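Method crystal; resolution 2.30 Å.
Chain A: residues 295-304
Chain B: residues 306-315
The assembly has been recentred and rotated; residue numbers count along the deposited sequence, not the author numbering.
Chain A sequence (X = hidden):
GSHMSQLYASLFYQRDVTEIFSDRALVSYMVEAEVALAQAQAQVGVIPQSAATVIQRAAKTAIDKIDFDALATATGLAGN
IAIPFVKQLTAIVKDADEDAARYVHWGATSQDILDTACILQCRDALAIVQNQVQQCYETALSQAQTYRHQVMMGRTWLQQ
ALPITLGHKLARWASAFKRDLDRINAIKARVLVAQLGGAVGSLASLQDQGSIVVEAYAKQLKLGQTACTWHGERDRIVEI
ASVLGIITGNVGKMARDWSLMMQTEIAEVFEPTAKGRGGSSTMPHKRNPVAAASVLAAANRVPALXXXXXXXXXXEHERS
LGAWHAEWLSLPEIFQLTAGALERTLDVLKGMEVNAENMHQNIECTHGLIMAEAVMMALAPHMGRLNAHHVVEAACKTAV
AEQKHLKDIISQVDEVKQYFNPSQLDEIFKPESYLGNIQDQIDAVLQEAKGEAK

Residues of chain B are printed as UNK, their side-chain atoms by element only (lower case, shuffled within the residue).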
# COMPACT_ATOMS: atom_id res chain seq x y z
N VAL A 295 17.82 3.54 6.56
CA VAL A 295 17.03 2.45 7.08
C VAL A 295 15.55 2.85 7.21
O VAL A 295 14.69 2.05 6.91
CB VAL A 295 17.59 1.95 8.48
CG1 VAL A 295 16.70 0.87 9.06
CG2 VAL A 295 19.00 1.35 8.29
N LEU A 296 15.27 4.08 7.61
CA LEU A 296 13.90 4.48 7.79
C LEU A 296 13.24 4.68 6.43
O LEU A 296 12.04 4.45 6.29
CB LEU A 296 13.81 5.72 8.70
CG LEU A 296 14.05 5.32 10.18
CD1 LEU A 296 14.23 6.56 11.08
CD2 LEU A 296 12.87 4.48 10.67
N ALA A 297 14.02 5.07 5.41
CA ALA A 297 13.46 5.17 4.06
C ALA A 297 13.07 3.73 3.58
O ALA A 297 12.04 3.52 2.97
CB ALA A 297 14.47 5.79 3.10
N ALA A 298 13.89 2.73 3.87
CA ALA A 298 13.56 1.37 3.47
C ALA A 298 12.33 0.90 4.27
O ALA A 298 11.48 0.17 3.74
CB ALA A 298 14.77 0.46 3.71
N ALA A 299 12.19 1.36 5.51
CA ALA A 299 11.04 0.93 6.32
C ALA A 299 9.71 1.59 5.89
O ALA A 299 8.64 1.25 6.42
CB ALA A 299 11.31 1.19 7.79
N ASN A 300 9.81 2.56 5.00
CA ASN A 300 8.66 3.28 4.38
C ASN A 300 8.36 2.54 3.02
O ASN A 300 7.23 2.14 2.73
CB ASN A 300 9.07 4.76 4.10
CG ASN A 300 8.18 5.47 3.04
OD1 ASN A 300 7.66 6.56 3.31
ND2 ASN A 300 8.04 4.90 1.84
N ARG A 301 9.41 2.32 2.23
CA ARG A 301 9.31 1.74 0.91
C ARG A 301 8.92 0.22 0.86
O ARG A 301 8.08 -0.20 0.04
CB ARG A 301 10.65 2.03 0.23
CG ARG A 301 10.71 1.97 -1.29
CD ARG A 301 9.90 3.07 -2.03
NE ARG A 301 9.81 2.81 -3.49
CZ ARG A 301 10.86 2.44 -4.26
NH1 ARG A 301 12.07 2.27 -3.73
NH2 ARG A 301 10.73 2.29 -5.59
N VAL A 302 9.49 -0.60 1.77
CA VAL A 302 9.20 -2.02 1.76
C VAL A 302 7.72 -2.30 2.02
O VAL A 302 7.14 -3.15 1.31
CB VAL A 302 10.19 -2.81 2.72
CG1 VAL A 302 9.75 -4.26 2.86
CG2 VAL A 302 11.57 -2.84 2.05
N PRO A 303 7.08 -1.63 3.01
CA PRO A 303 5.64 -1.89 3.23
C PRO A 303 4.82 -1.59 1.97
O PRO A 303 3.83 -2.31 1.67
CB PRO A 303 5.27 -0.94 4.37
CG PRO A 303 6.58 -0.95 5.22
CD PRO A 303 7.63 -0.79 4.09
N ALA A 304 5.20 -0.52 1.24
CA ALA A 304 4.50 -0.17 -0.01
C ALA A 304 4.74 -1.27 -1.04
O ALA A 304 3.83 -1.68 -1.70
CB ALA A 304 4.97 1.19 -0.56
N UNK B 306 -1.91 -4.94 4.27
CA UNK B 306 -0.58 -5.46 4.53
C UNK B 306 0.41 -4.28 4.63
O UNK B 306 1.32 -4.32 5.47
c UNK B 306 -1.76 -8.88 5.39
c UNK B 306 -0.08 -6.38 3.39
c UNK B 306 -0.58 -7.83 3.40
s UNK B 306 -0.22 -8.69 4.96
N UNK B 307 0.24 -3.28 3.76
CA UNK B 307 1.12 -2.12 3.79
C UNK B 307 1.05 -1.52 5.21
O UNK B 307 2.06 -1.23 5.84
o UNK B 307 0.90 0.24 3.17
c UNK B 307 0.68 -1.09 2.74
N UNK B 308 -0.16 -1.39 5.72
CA UNK B 308 -0.36 -0.85 7.04
C UNK B 308 0.28 -1.64 8.23
O UNK B 308 0.94 -1.05 9.12
o UNK B 308 -2.06 -0.21 8.57
c UNK B 308 -1.86 -0.71 7.29
N UNK B 309 0.09 -2.96 8.23
CA UNK B 309 0.56 -3.82 9.28
C UNK B 309 2.10 -3.79 9.25
O UNK B 309 2.73 -3.74 10.32
c UNK B 309 0.42 -5.65 11.46
c UNK B 309 -0.15 -5.22 9.12
c UNK B 309 0.72 -6.20 8.53
c UNK B 309 -0.64 -5.70 10.48
N UNK B 310 2.71 -3.77 8.05
CA UNK B 310 4.17 -3.66 7.95
C UNK B 310 4.69 -2.28 8.42
O UNK B 310 5.73 -2.24 9.07
c UNK B 310 4.04 -7.57 5.50
c UNK B 310 3.86 -6.20 5.68
c UNK B 310 6.26 -7.40 6.46
c UNK B 310 5.22 -8.16 5.88
o UNK B 310 5.36 -9.50 5.68
c UNK B 310 6.08 -6.03 6.64
c UNK B 310 4.64 -3.92 6.52
c UNK B 310 4.87 -5.40 6.26
N UNK B 311 4.01 -1.17 8.10
CA UNK B 311 4.46 0.13 8.62
C UNK B 311 4.38 0.08 10.17
O UNK B 311 5.19 0.69 10.84
c UNK B 311 2.38 2.89 6.75
c UNK B 311 3.56 1.31 8.24
o UNK B 311 2.49 3.93 7.42
n UNK B 311 1.30 2.62 5.97
c UNK B 311 3.50 1.81 6.84
N UNK B 312 3.40 -0.62 10.74
CA UNK B 312 3.28 -0.69 12.18
C UNK B 312 4.46 -1.31 12.94
O UNK B 312 4.48 -1.27 14.17
o UNK B 312 0.91 -0.50 12.57
c UNK B 312 1.99 -1.41 12.57
N UNK B 313 5.43 -1.88 12.23
CA UNK B 313 6.63 -2.43 12.89
C UNK B 313 7.50 -1.33 13.43
O UNK B 313 8.26 -1.56 14.38
s UNK B 313 7.55 -5.88 11.22
c UNK B 313 8.28 -6.10 12.84
c UNK B 313 6.65 -4.44 11.43
c UNK B 313 7.46 -3.25 11.89
N UNK B 314 7.43 -0.14 12.83
CA UNK B 314 8.31 0.94 13.31
C UNK B 314 7.66 1.57 14.55
O UNK B 314 6.79 2.42 14.44
c UNK B 314 8.57 1.97 12.17
c UNK B 314 9.16 1.25 10.93
c UNK B 314 9.56 3.05 12.67
N UNK B 315 8.10 1.12 15.74
CA UNK B 315 7.50 1.54 17.00
C UNK B 315 8.54 2.21 17.90
O UNK B 315 9.66 1.71 18.02
c UNK B 315 4.67 -0.87 17.62
n UNK B 315 3.62 -1.23 16.84
o UNK B 315 4.58 -0.77 18.84
c UNK B 315 6.92 0.32 17.74
c UNK B 315 6.02 -0.59 16.92
O HOH W 1 8.37 -1.28 8.06

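Position 306 carries an unbranched side chain of two carbons, a sulfur and a terminal carbon. Its end leads away from chain A and touches nothing there. A thioether in this order is methionine, B:Met306.

Position 307 has one carbon followed by one oxygen. Its CA lies 3.4 Å from the O of A:Pro303, a CA-H...O contact with an angle of 141° at the hydrogen. One carbon and one oxygen identify serine, B:Ser307. The small side chain points sideways, and its OG is hydrogen-bonded elsewhere in the structure.

Position 308 again shows one carbon and one oxygen, but here the CA-to-CB bond points away from chain A. It touches nothing on chain A; this is serine, B:Ser308, on a side of the helix turned from chain A.

At position 309 four carbons fork at the first, one arm being two carbons long. The CA-to-CB bond points away from chain A and the side chain makes no contact there; the residue is isoleucine, B:Ile309.

Position 310 has one carbon leading to a six-carbon ring that bears an oxygen. The CB packs against A:Pro303, 3.7 Å from its CB, while the ring leads away from chain A. A ring with one hydroxyl is tyrosine, B:Tyr310; its chi1 of -87° (m) accompanies this departure, and its OH is satisfied elsewhere in the structure.

Position 311 bears three carbons, the third carrying one oxygen and one nitrogen. Its backbone N sits 3.9 Å from the CG of A:Pro303, and the second side-chain carbon comes within 4.1 Å of the CB of A:Pro303. The terminal amide on a three-carbon chain makes this glutamine, B:Gln311.

Position 312 has a carbon and an oxygen and is out of reach of chain A; it is B:Ser312. Position 313, also out of reach, repeats the pattern of two carbons, sulfur and carbon, and is B:Met313. Both are the inner residues of a type I turn that starts at B:Gln311 and ends at 314.

At position 314 a single carbon carries two more. The turn brings it back toward chain A, where the two outer carbons pack against the CB of A:Ala299 and the CD2 of A:Leu296. The residue is valine, B:Val314; its CG2 lies 3.8 Å from the CB of A:Ala299 and its CG1 lies 4.1 Å from the CD2 of A:Leu296.

Position 315 has three carbons, the third bearing oxygen and nitrogen: B:Gln315. It does not reach chain A; its NE2 donates to the O of B:Ser312 at 2.8 Å, bracing the chain after the turn.

The contact is mainly apolar and buries 299 Å² in total. The helices run nearly antiparallel at 155°, their axes approaching to 8.4 Å. A:Pro303 has the largest covered area and meets the helix of chain B, whereas A:Ala299 and A:Leu296 receive B:Val314. No direct hydrogen bond crosses between the stretches. Instead, one water donates to the O of A:Ala299 and to the O of B:Tyr310, both at 3.0 Å, linking the two backbones through their carbonyls.

Chain B (306-315) MSSIYQSMVQ
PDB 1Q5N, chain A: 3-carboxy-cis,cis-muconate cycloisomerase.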